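Long-range contact in putative pyrazinamidase/nicotinamidase (Streptococcus mutans, PDB 3S2S), which probably hydrolyses the amide of nicotinamide and pyrazinamide, as a zinc-containing member of the isochorismatase family: residues V157-V171 against Y183-L195. Numbering follows the deposited sequence.
With CAD (cacodylic acid), chain F.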
loop_
_atom_site.group_PDB
_atom_site.type_symbol
_atom_site.label_atom_id
_atom_site.label_comp_id
_atom_site.label_asym_id
_atom_site.label_seq_id
_atom_site.Cartn_x
_atom_site.Cartn_y
_atom_site.Cartn_z
ATOM N N VAL A 157 5.946 16.782 0.124
ATOM C CA VAL A 157 4.734 17.449 -0.348
ATOM C C VAL A 157 3.578 17.148 0.594
ATOM O O VAL A 157 3.346 15.990 0.936
ATOM C CB VAL A 157 4.403 16.998 -1.784
ATOM C CG1 VAL A 157 2.980 17.426 -2.192
ATOM C CG2 VAL A 157 5.442 17.552 -2.737
ATOM N N ASP A 158 2.839 18.175 1.013
ATOM C CA ASP A 158 1.689 17.900 1.857
ATOM C C ASP A 158 0.354 18.158 1.177
ATOM O O ASP A 158 -0.675 17.740 1.689
ATOM C CB ASP A 158 1.771 18.644 3.192
ATOM C CG ASP A 158 1.400 20.086 3.078
ATOM O OD1 ASP A 158 1.453 20.633 1.959
ATOM O OD2 ASP A 158 1.052 20.677 4.125
ATOM N N THR A 159 0.386 18.816 0.017
ATOM C CA THR A 159 -0.840 19.182 -0.687
ATOM C C THR A 159 -0.735 18.819 -2.158
ATOM O O THR A 159 0.260 19.165 -2.807
ATOM C CB THR A 159 -1.052 20.704 -0.606
ATOM O OG1 THR A 159 -1.130 21.074 0.773
ATOM C CG2 THR A 159 -2.346 21.133 -1.328
ATOM N N VAL A 160 -1.747 18.124 -2.678
ATOM C CA VAL A 160 -1.849 17.929 -4.122
ATOM C C VAL A 160 -2.951 18.806 -4.700
ATOM O O VAL A 160 -4.010 18.947 -4.092
ATOM C CB VAL A 160 -2.068 16.459 -4.531
ATOM C CG1 VAL A 160 -0.810 15.611 -4.141
ATOM C CG2 VAL A 160 -3.321 15.853 -3.854
ATOM N N VAL A 161 -2.669 19.369 -5.870
ATOM C CA VAL A 161 -3.599 20.195 -6.624
ATOM C C VAL A 161 -4.024 19.393 -7.835
ATOM O O VAL A 161 -3.193 19.084 -8.679
ATOM C CB VAL A 161 -2.949 21.504 -7.038
ATOM C CG1 VAL A 161 -3.962 22.394 -7.750
ATOM C CG2 VAL A 161 -2.395 22.215 -5.795
ATOM N N LEU A 162 -5.300 19.031 -7.907
ATOM C CA LEU A 162 -5.756 18.127 -8.963
ATOM C C LEU A 162 -6.351 18.874 -10.147
ATOM O O LEU A 162 -7.159 19.782 -9.961
ATOM C CB LEU A 162 -6.788 17.141 -8.415
ATOM C CG LEU A 162 -6.316 16.366 -7.181
ATOM C CD1 LEU A 162 -7.423 15.391 -6.788
ATOM C CD2 LEU A 162 -5.013 15.610 -7.480
ATOM N N THR A 163 -5.933 18.495 -11.351
ATOM C CA THR A 163 -6.473 19.052 -12.585
ATOM C C THR A 163 -6.627 17.906 -13.571
ATOM O O THR A 163 -5.982 16.872 -13.421
ATOM C CB THR A 163 -5.495 20.072 -13.241
ATOM O OG1 THR A 163 -4.282 19.394 -13.649
ATOM C CG2 THR A 163 -5.148 21.215 -12.277
ATOM N N GLY A 164 -7.455 18.102 -14.594
ATOM C CA GLY A 164 -7.548 17.112 -15.660
ATOM C C GLY A 164 -8.926 16.495 -15.778
ATOM O O GLY A 164 -9.911 17.114 -15.389
ATOM N N VAL A 165 -8.988 15.272 -16.302
ATOM C CA VAL A 165 -10.253 14.607 -16.642
ATOM C C VAL A 165 -10.167 13.127 -16.252
ATOM O O VAL A 165 -9.067 12.608 -16.081
ATOM C CB VAL A 165 -10.564 14.735 -18.177
ATOM C CG1 VAL A 165 -10.754 16.200 -18.576
ATOM C CG2 VAL A 165 -9.454 14.107 -18.988
ATOM N N LEU A 166 -11.304 12.442 -16.062
ATOM C CA LEU A 166 -12.622 13.049 -15.965
ATOM C C LEU A 166 -12.855 13.261 -14.469
ATOM O O LEU A 166 -12.361 12.480 -13.630
ATOM C CB LEU A 166 -13.693 12.093 -16.491
ATOM C CG LEU A 166 -13.726 11.729 -17.979
ATOM C CD1 LEU A 166 -14.971 10.886 -18.238
ATOM C CD2 LEU A 166 -13.751 12.970 -18.812
ATOM N N THR A 167 -13.617 14.288 -14.127
ATOM C CA THR A 167 -13.798 14.664 -12.723
ATOM C C THR A 167 -14.253 13.486 -11.862
ATOM O O THR A 167 -13.756 13.299 -10.738
ATOM C CB THR A 167 -14.848 15.785 -12.612
ATOM O OG1 THR A 167 -14.650 16.714 -13.683
ATOM C CG2 THR A 167 -14.709 16.518 -11.294
ATOM N N ASP A 168 -15.197 12.704 -12.391
ATOM C CA ASP A 168 -15.843 11.633 -11.632
ATOM C C ASP A 168 -15.170 10.267 -11.750
ATOM O O ASP A 168 -15.638 9.308 -11.134
ATOM C CB ASP A 168 -17.322 11.510 -12.049
ATOM C CG ASP A 168 -17.479 11.242 -13.534
ATOM O OD1 ASP A 168 -16.927 12.026 -14.333
ATOM O OD2 ASP A 168 -18.131 10.238 -13.908
ATOM N N ILE A 169 -14.087 10.153 -12.530
ATOM C CA ILE A 169 -13.384 8.876 -12.620
ATOM C C ILE A 169 -11.911 9.080 -12.222
ATOM O O ILE A 169 -11.559 8.902 -11.047
ATOM C CB ILE A 169 -13.547 8.218 -14.005
ATOM C CG1 ILE A 169 -15.043 8.037 -14.292
ATOM C CG2 ILE A 169 -12.815 6.877 -14.052
ATOM C CD1 ILE A 169 -15.343 7.576 -15.717
ATOM N N CYS A 170 -11.046 9.473 -13.153
ATOM C CA CYS A 170 -9.622 9.580 -12.780
ATOM C C CYS A 170 -9.295 10.636 -11.726
ATOM O O CYS A 170 -8.440 10.425 -10.850
ATOM C CB CYS A 170 -8.713 9.720 -14.015
ATOM S SG CYS A 170 -8.837 8.220 -15.066
ATOM N N VAL A 171 -9.970 11.776 -11.791
ATOM C CA VAL A 171 -9.740 12.799 -10.793
ATOM C C VAL A 171 -10.267 12.304 -9.454
ATOM O O VAL A 171 -9.564 12.372 -8.451
ATOM C CB VAL A 171 -10.415 14.111 -11.204
ATOM C CG1 VAL A 171 -10.264 15.143 -10.108
ATOM C CG2 VAL A 171 -9.802 14.627 -12.544
ATOM N N TYR A 183 -2.862 13.279 2.213
ATOM C CA TYR A 183 -2.614 14.557 1.542
ATOM C C TYR A 183 -3.737 15.557 1.748
ATOM O O TYR A 183 -4.902 15.183 1.759
ATOM C CB TYR A 183 -2.391 14.369 0.019
ATOM C CG TYR A 183 -1.087 13.665 -0.257
ATOM C CD1 TYR A 183 0.107 14.376 -0.281
ATOM C CD2 TYR A 183 -1.053 12.291 -0.472
ATOM C CE1 TYR A 183 1.323 13.721 -0.499
ATOM C CE2 TYR A 183 0.157 11.617 -0.692
ATOM C CZ TYR A 183 1.335 12.346 -0.696
ATOM O OH TYR A 183 2.537 11.697 -0.886
ATOM N N GLN A 184 -3.378 16.829 1.886
ATOM C CA GLN A 184 -4.356 17.902 1.659
ATOM C C GLN A 184 -4.626 17.954 0.166
ATOM O O GLN A 184 -3.736 17.697 -0.642
ATOM C CB GLN A 184 -3.822 19.256 2.131
ATOM C CG GLN A 184 -3.402 19.264 3.577
ATOM C CD GLN A 184 -4.498 18.792 4.483
ATOM O OE1 GLN A 184 -5.631 19.288 4.423
ATOM N NE2 GLN A 184 -4.179 17.821 5.334
ATOM N N ILE A 185 -5.856 18.283 -0.199
ATOM C CA ILE A 185 -6.276 18.231 -1.604
ATOM C C ILE A 185 -6.906 19.544 -2.014
ATOM O O ILE A 185 -7.761 20.083 -1.296
ATOM C CB ILE A 185 -7.329 17.131 -1.823
ATOM C CG1 ILE A 185 -6.797 15.787 -1.328
ATOM C CG2 ILE A 185 -7.757 17.073 -3.286
ATOM C CD1 ILE A 185 -7.889 14.715 -1.221
ATOM N N GLU A 186 -6.451 20.077 -3.143
ATOM C CA GLU A 186 -7.118 21.200 -3.788
ATOM C C GLU A 186 -7.576 20.704 -5.148
ATOM O O GLU A 186 -6.907 19.875 -5.773
ATOM C CB GLU A 186 -6.158 22.383 -3.934
ATOM C CG GLU A 186 -5.638 22.881 -2.600
ATOM C CD GLU A 186 -4.721 24.096 -2.711
ATOM O OE1 GLU A 186 -4.042 24.246 -3.742
ATOM O OE2 GLU A 186 -4.690 24.920 -1.762
ATOM N N VAL A 187 -8.730 21.181 -5.593
ATOM C CA VAL A 187 -9.186 20.875 -6.942
ATOM C C VAL A 187 -9.466 22.187 -7.642
ATOM O O VAL A 187 -10.174 23.044 -7.109
ATOM C CB VAL A 187 -10.471 20.042 -6.926
ATOM C CG1 VAL A 187 -10.917 19.734 -8.361
ATOM C CG2 VAL A 187 -10.253 18.759 -6.134
ATOM N N VAL A 188 -8.917 22.372 -8.833
ATOM C CA VAL A 188 -9.116 23.638 -9.528
ATOM C C VAL A 188 -10.348 23.493 -10.412
ATOM O O VAL A 188 -10.306 22.786 -11.411
ATOM C CB VAL A 188 -7.889 23.983 -10.395
ATOM C CG1 VAL A 188 -8.089 25.326 -11.147
ATOM C CG2 VAL A 188 -6.620 23.995 -9.532
ATOM N N GLN A 189 -11.463 24.119 -10.026
ATOM C CA GLN A 189 -12.723 23.834 -10.703
ATOM C C GLN A 189 -12.684 24.131 -12.203
ATOM O O GLN A 189 -13.289 23.409 -13.004
ATOM C CB GLN A 189 -13.910 24.574 -10.047
ATOM C CG GLN A 189 -15.240 24.243 -10.732
ATOM C CD GLN A 189 -16.465 24.671 -9.935
ATOM O OE1 GLN A 189 -16.361 25.109 -8.789
ATOM N NE2 GLN A 189 -17.640 24.528 -10.543
ATOM N N SER A 190 -11.971 25.190 -12.583
ATOM C CA SER A 190 -11.927 25.608 -13.985
ATOM C C SER A 190 -10.994 24.729 -14.804
ATOM O O SER A 190 -10.882 24.890 -16.020
ATOM C CB SER A 190 -11.469 27.066 -14.074
ATOM O OG SER A 190 -10.150 27.212 -13.566
ATOM N N ALA A 191 -10.328 23.791 -14.134
ATOM C CA ALA A 191 -9.353 22.936 -14.821
ATOM C C ALA A 191 -9.616 21.442 -14.609
ATOM O O ALA A 191 -8.690 20.627 -14.680
ATOM C CB ALA A 191 -7.951 23.296 -14.370
ATOM N N VAL A 192 -10.868 21.083 -14.349
ATOM C CA VAL A 192 -11.298 19.683 -14.357
ATOM C C VAL A 192 -12.588 19.616 -15.148
ATOM O O VAL A 192 -13.312 20.616 -15.232
ATOM C CB VAL A 192 -11.537 19.079 -12.939
ATOM C CG1 VAL A 192 -10.219 18.920 -12.189
ATOM C CG2 VAL A 192 -12.534 19.905 -12.130
ATOM N N ALA A 193 -12.866 18.469 -15.763
ATOM C CA ALA A 193 -14.111 18.316 -16.528
ATOM C C ALA A 193 -14.540 16.866 -16.686
ATOM O O ALA A 193 -13.724 15.961 -16.580
ATOM C CB ALA A 193 -13.977 18.966 -17.911
ATOM N N SER A 194 -15.828 16.646 -16.951
ATOM C CA SER A 194 -16.299 15.316 -17.327
ATOM C C SER A 194 -17.265 15.442 -18.503
ATOM O O SER A 194 -17.693 16.542 -18.839
ATOM C CB SER A 194 -17.042 14.642 -16.161
ATOM O OG SER A 194 -17.386 13.295 -16.500
ATOM N N LEU A 195 -17.602 14.312 -19.113
ATOM C CA LEU A 195 -18.566 14.305 -20.208
ATOM C C LEU A 195 -19.927 14.539 -19.609
ATOM O O LEU A 195 -20.728 15.350 -20.109
ATOM C CB LEU A 195 -18.545 12.960 -20.933
ATOM C CG LEU A 195 -19.304 12.932 -22.262
ATOM C CD1 LEU A 195 -18.802 11.802 -23.137
ATOM C CD2 LEU A 195 -20.806 12.816 -22.057
HETATM AS AS CAD F . -10.311 8.861 -16.673
HETATM C C1 CAD F . -9.294 9.883 -17.984
HETATM C C2 CAD F . -11.144 7.268 -17.502
HETATM O O1 CAD F . -11.335 9.777 -15.787
HETATM O O HOH W 1 4.159 13.319 1.000
#
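Two torsions set the end next to the cacodylate pocket: Ser194 swings OG anti to its backbone N (chi1 -175°), while Asp168 turns its carboxylate between its own N and carbonyl carbon (chi1 58°), and Ser194 OG donates to Asp168 OD1 at 2.6 Å on the carboxylate's syn side. The contact joins the parallel strands of a beta-alpha-beta unit in the isochorismatase fold, with helix 167-180 as the crossover. Strands 159-163 and 184-188 run at 24°, linked by the alternating bonds of a parallel ladder: Val160 N to Gln184 O at 2.9 Å, Glu186 N to Val160 O, then Leu162 N to Glu186 O at 2.8 Å. A weak bond from Val188 N to Leu162 O ends this run; two overlapping type I turns follow, and Gly164 N resumes the pairing on Ala191 O.

Side chains sort by face. Leu162 CD1 meets Ile185 CG2 at 3.9 Å on the side covered by helix 167-180, whereas Val161 CG1 presses on Val188 CG2 at 3.6 Å on the other. There Glu186 OE1 lies against Val161 CG2 and salt-bridges Lys37. Where the strands begin, the Tyr183 ring turns its edge to Val157 O, and one water donates to both that carbonyl and Tyr183 OH, which also bonds Asp149.

Thr167 N donates to Ala193 O from above the carbonyl plane, a bent bond that ties the helix start to residues 183-195. The peptide before Leu166 is cis, and Leu166 N and Cys170 N both donate to cacodylate O1, each at 2.7 Å; Cys170 SG lies 2.3 Å from the arsenic, AS.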